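Local coordinates for protein type 3 secretion system regulator YopR (Yersinia pestis, PDB 1Z21) that is thought to regulate assembly of the type III secretion injectisome, perhaps by controlling secretion or polymerisation of the needle-filament subunit, and takes part in pathogenesis, at residues 26-30 with 75-79; 80-84 with 96-101. All coordinates share one frame; numbering follows the deposited sequence.

Interaction 1: 26-30 with 75-79; sequences AVLEV and AILLQ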
loop_
_atom_site.group_PDB
_atom_site.type_symbol
_atom_site.label_atom_id
_atom_site.label_comp_id
_atom_site.label_asym_id
_atom_site.label_seq_id
_atom_site.Cartn_x
_atom_site.Cartn_y
_atom_site.Cartn_z
ATOM N N ALA A 26 -8.293 1.620 -11.829
ATOM C CA ALA A 26 -7.487 2.717 -12.336
ATOM C C ALA A 26 -7.401 3.805 -11.278
ATOM O O ALA A 26 -6.345 4.388 -11.067
ATOM C CB ALA A 26 -8.066 3.257 -13.635
ATOM N N VAL A 27 -8.503 4.036 -10.570
ATOM C CA VAL A 27 -8.525 5.015 -9.497
ATOM C C VAL A 27 -7.651 4.519 -8.351
ATOM O O VAL A 27 -6.867 5.267 -7.780
ATOM C CB VAL A 27 -9.960 5.280 -9.011
ATOM C CG1 VAL A 27 -9.950 6.205 -7.810
ATOM C CG2 VAL A 27 -10.799 5.889 -10.149
ATOM N N LEU A 28 -7.785 3.241 -8.025
ATOM C CA LEU A 28 -6.977 2.658 -6.963
ATOM C C LEU A 28 -5.482 2.676 -7.315
ATOM O O LEU A 28 -4.641 2.866 -6.443
ATOM C CB LEU A 28 -7.465 1.246 -6.655
ATOM C CG LEU A 28 -6.858 0.570 -5.422
ATOM C CD1 LEU A 28 -7.119 1.361 -4.157
ATOM C CD2 LEU A 28 -7.421 -0.829 -5.304
ATOM N N GLU A 29 -5.150 2.516 -8.590
ATOM C CA GLU A 29 -3.755 2.594 -9.026
ATOM C C GLU A 29 -3.189 4.004 -8.824
ATOM O O GLU A 29 -2.057 4.179 -8.365
ATOM C CB GLU A 29 -3.634 2.144 -10.489
ATOM C CG GLU A 29 -2.277 2.391 -11.133
ATOM C CD GLU A 29 -1.152 1.633 -10.465
ATOM O OE1 GLU A 29 -1.426 0.655 -9.728
ATOM O OE2 GLU A 29 0.008 2.022 -10.679
ATOM N N VAL A 30 -3.970 5.029 -9.144
ATOM C CA VAL A 30 -3.543 6.391 -8.801
ATOM C C VAL A 30 -3.270 6.528 -7.286
ATOM O O VAL A 30 -2.225 7.050 -6.863
ATOM C CB VAL A 30 -4.582 7.459 -9.260
ATOM C CG1 VAL A 30 -4.088 8.847 -8.902
ATOM C CG2 VAL A 30 -4.821 7.368 -10.754
ATOM N N ALA A 75 -6.622 -2.479 0.524
ATOM C CA ALA A 75 -6.748 -2.147 -0.898
ATOM C C ALA A 75 -5.449 -1.620 -1.477
ATOM O O ALA A 75 -5.042 -2.017 -2.566
ATOM C CB ALA A 75 -7.858 -1.126 -1.093
ATOM N N ILE A 76 -4.810 -0.703 -0.760
ATOM C CA ILE A 76 -3.540 -0.146 -1.184
ATOM C C ILE A 76 -2.480 -1.237 -1.332
ATOM O O ILE A 76 -1.814 -1.304 -2.346
ATOM C CB ILE A 76 -3.076 0.979 -0.227
ATOM C CG1 ILE A 76 -3.991 2.216 -0.367
ATOM C CG2 ILE A 76 -1.604 1.335 -0.460
ATOM C CD1 ILE A 76 -3.831 3.013 -1.658
ATOM N N LEU A 77 -2.345 -2.096 -0.330
ATOM C CA LEU A 77 -1.332 -3.155 -0.337
ATOM C C LEU A 77 -1.491 -4.078 -1.545
ATOM O O LEU A 77 -0.524 -4.367 -2.235
ATOM C CB LEU A 77 -1.369 -3.969 0.981
ATOM C CG LEU A 77 -0.731 -3.274 2.199
ATOM C CD1 LEU A 77 -1.062 -4.039 3.477
ATOM C CD2 LEU A 77 0.758 -3.138 2.010
ATOM N N LEU A 78 -2.723 -4.505 -1.797
ATOM C CA LEU A 78 -3.039 -5.365 -2.931
ATOM C C LEU A 78 -2.721 -4.649 -4.244
ATOM O O LEU A 78 -2.122 -5.233 -5.137
ATOM C CB LEU A 78 -4.500 -5.823 -2.872
ATOM C CG LEU A 78 -4.736 -6.844 -1.747
ATOM C CD1 LEU A 78 -6.201 -7.065 -1.454
ATOM C CD2 LEU A 78 -4.080 -8.156 -2.073
ATOM N N GLN A 79 -3.062 -3.373 -4.341
ATOM C CA GLN A 79 -2.786 -2.639 -5.576
ATOM C C GLN A 79 -1.291 -2.390 -5.787
ATOM O O GLN A 79 -0.804 -2.489 -6.897
ATOM C CB GLN A 79 -3.589 -1.339 -5.632
ATOM C CG GLN A 79 -3.460 -0.597 -6.981
ATOM C CD GLN A 79 -4.020 -1.388 -8.156
ATOM O OE1 GLN A 79 -4.987 -2.148 -8.001
ATOM N NE2 GLN A 79 -3.428 -1.202 -9.339
#
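L28 and Q79 carry this crossing between helix 25-43 and helix 71-82, with E29 adding a polar grip at one edge. L28 points at the other helix, and its side chain runs past that of Q79 in the opposite direction. CG of L28 lies 3.8 Å from CB of Q79, so the aliphatic root of the glutamine works as an apolar surface. The two methyl groups of L28 divide the rest: CD1 meets the CB of A75 at 4.0 Å and, more loosely, CD1 of I76 at 4.4 Å, while CD2 sits 3.8 Å from the backbone O of A75. The segments cross nearly at right angles (signed angle -93°), their axes 9.8 Å apart at closest approach, within a five-helix core domain that resembles one domain of the secretion regulator YopN. Q79 stretches over the flank of helix 25-43 because its CG is anti to the backbone N (chi1 -174°); the chain then bends at chi2, with CG 3.7 Å from the backbone O of L28 and the amide delivered to E29. There NE2 of Q79 donates to OE1 of E29 at 2.8 Å, almost straight at 171°. The acceptor lies in the plane of the glutamine amide, and OE1 uses its anti lone pair, facing away from OE2. E29 reaches this position by a bend at chi2; its side chain crosses that of Q79 at about a right angle, and the carboxylate is turned steeply against the amide. NH2 of R36 forms a salt bridge with the same OE1, which is therefore gripped twice and probably kept ionised. Helix 6-19 also packs here, Y17 on L28 and W14 and R10 on I76.

Interaction 2: 80-84 with 96-101; sequences VLEGI and LSELIN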
loop_
_atom_site.group_PDB
_atom_site.type_symbol
_atom_site.label_atom_id
_atom_site.label_comp_id
_atom_site.label_asym_id
_atom_site.label_seq_id
_atom_site.Cartn_x
_atom_site.Cartn_y
_atom_site.Cartn_z
ATOM N N VAL A 80 -0.557 -2.101 -4.721
ATOM C CA VAL A 80 0.895 -1.987 -4.795
ATOM C C VAL A 80 1.496 -3.263 -5.419
ATOM O O VAL A 80 2.339 -3.192 -6.319
ATOM C CB VAL A 80 1.523 -1.702 -3.397
ATOM C CG1 VAL A 80 3.028 -1.903 -3.410
ATOM C CG2 VAL A 80 1.206 -0.284 -2.939
ATOM N N LEU A 81 1.063 -4.424 -4.936
ATOM C CA LEU A 81 1.550 -5.700 -5.464
ATOM C C LEU A 81 1.347 -5.816 -6.977
ATOM O O LEU A 81 2.211 -6.345 -7.670
ATOM C CB LEU A 81 0.864 -6.880 -4.769
ATOM C CG LEU A 81 1.483 -7.359 -3.453
ATOM C CD1 LEU A 81 0.540 -8.304 -2.769
ATOM C CD2 LEU A 81 2.825 -8.042 -3.674
ATOM N N GLU A 82 0.209 -5.343 -7.483
ATOM C CA GLU A 82 -0.067 -5.390 -8.926
ATOM C C GLU A 82 0.984 -4.681 -9.789
ATOM O O GLU A 82 1.195 -5.062 -10.941
ATOM C CB GLU A 82 -1.447 -4.806 -9.253
ATOM C CG GLU A 82 -2.631 -5.685 -8.907
ATOM C CD GLU A 82 -2.666 -6.996 -9.688
ATOM O OE1 GLU A 82 -1.754 -7.252 -10.494
ATOM O OE2 GLU A 82 -3.613 -7.776 -9.493
ATOM N N GLY A 83 1.613 -3.640 -9.240
ATOM C CA GLY A 83 2.651 -2.897 -9.931
ATOM C C GLY A 83 4.087 -3.288 -9.610
ATOM O O GLY A 83 5.010 -2.600 -10.029
ATOM N N ILE A 84 4.284 -4.370 -8.862
ATOM C CA ILE A 84 5.622 -4.913 -8.621
ATOM C C ILE A 84 5.640 -6.410 -8.944
ATOM O O ILE A 84 6.523 -7.146 -8.492
ATOM C CB ILE A 84 6.082 -4.632 -7.164
ATOM C CG1 ILE A 84 5.224 -5.403 -6.149
ATOM C CG2 ILE A 84 6.015 -3.142 -6.864
ATOM C CD1 ILE A 84 5.613 -5.177 -4.691
ATOM N N LEU A 96 9.622 -7.194 -1.089
ATOM C CA LEU A 96 8.495 -6.308 -0.773
ATOM C C LEU A 96 7.182 -7.069 -0.909
ATOM O O LEU A 96 6.261 -6.895 -0.114
ATOM C CB LEU A 96 8.503 -5.055 -1.664
ATOM C CG LEU A 96 7.368 -4.033 -1.449
ATOM C CD1 LEU A 96 7.231 -3.600 0.011
ATOM C CD2 LEU A 96 7.558 -2.802 -2.339
ATOM N N SER A 97 7.102 -7.930 -1.912
ATOM C CA SER A 97 5.922 -8.749 -2.109
ATOM C C SER A 97 5.654 -9.630 -0.897
ATOM O O SER A 97 4.513 -9.787 -0.478
ATOM C CB SER A 97 6.084 -9.590 -3.370
ATOM O OG SER A 97 6.179 -8.734 -4.484
ATOM N N GLU A 98 6.717 -10.191 -0.323
ATOM C CA GLU A 98 6.590 -11.083 0.830
ATOM C C GLU A 98 6.185 -10.300 2.072
ATOM O O GLU A 98 5.344 -10.747 2.847
ATOM C CB GLU A 98 7.896 -11.834 1.092
ATOM C CG GLU A 98 7.889 -12.700 2.350
ATOM C CD GLU A 98 6.836 -13.789 2.338
ATOM O OE1 GLU A 98 6.263 -14.070 1.268
ATOM O OE2 GLU A 98 6.584 -14.383 3.410
ATOM N N LEU A 99 6.799 -9.138 2.251
ATOM C CA LEU A 99 6.436 -8.210 3.319
ATOM C C LEU A 99 4.956 -7.866 3.285
ATOM O O LEU A 99 4.283 -7.853 4.312
ATOM C CB LEU A 99 7.208 -6.901 3.151
ATOM C CG LEU A 99 8.033 -6.363 4.294
ATOM C CD1 LEU A 99 8.852 -7.476 4.946
ATOM C CD2 LEU A 99 8.932 -5.271 3.722
ATOM N N ILE A 100 4.466 -7.547 2.088
ATOM C CA ILE A 100 3.083 -7.156 1.902
ATOM C C ILE A 100 2.171 -8.288 2.300
ATOM O O ILE A 100 1.187 -8.100 3.013
ATOM C CB ILE A 100 2.833 -6.735 0.443
ATOM C CG1 ILE A 100 3.458 -5.359 0.211
ATOM C CG2 ILE A 100 1.328 -6.715 0.141
ATOM C CD1 ILE A 100 3.384 -4.891 -1.233
ATOM N N ASN A 101 2.514 -9.486 1.859
ATOM C CA ASN A 101 1.698 -10.629 2.176
ATOM C C ASN A 101 1.662 -10.941 3.683
ATOM O O ASN A 101 0.631 -11.352 4.183
ATOM C CB ASN A 101 2.100 -11.809 1.292
ATOM C CG ASN A 101 1.691 -11.583 -0.190
ATOM O OD1 ASN A 101 0.516 -11.301 -0.494
ATOM N ND2 ASN A 101 2.657 -11.666 -1.098
#
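The two backbones approach most closely at L81 and S97, whose CA atoms are 6.3 Å apart. G83 N bonds to V80 O and I84 N to L81 O, both i to i+3 links, while 96-101 keeps the i to i+4 pattern of a continuing helix. The contact packs helix 71-82 and the residues just after it on helix 94-107, two of the five helices of the YopR core domain. L81 slides alongside I100 in the opposite direction, and its CD1 presses on the CG2 of I100 at 3.4 Å, tighter than ordinary van der Waals packing. The other branch, CD2, lies against the serine, 3.5 Å from OG of S97, and CD1 also skirts OD1 of N101 at 3.8 Å. CG1 of V80 meets CD1 of I100 at 3.7 Å. I84 follows G83: a chi1 of 67° tucks CG1 over the backbone, flanked by N and C, and the chain extends from there to bring CD1 3.9 Å from CG of L96 and 3.6 Å from OG of S97. I84 and L96 cross at about a right angle, and both also touch helix 25-43, at R36 and at L39 and L40. No hydrogen bond joins the two segments. The hydroxyl of S97 bonds instead to the backbone O of L93, so it can lie beside methyl groups with its polarity satisfied, and cohesion rests on apolar packing.

Interactions 1 and 2 follow one another along helix 71-82: Q79 ends the first and V80 begins the second, and their centres lie 12 Å apart. This helix lies between two others, meeting helix 25-43 in interaction 1 and helix 94-107 in interaction 2. The division is not sharp, for L77, within 75-79, already packs on I100, its backbone O 3.8 Å from CG2 of I100. R36 of helix 25-43 bridges the contacts, pairing with the carboxylate of E29, bonding to the backbone O atoms of Q79 and V80, and touching I84. A mixed polar and apolar crossing is thus followed by a contact without any hydrogen bond, made mainly by apolar side chains.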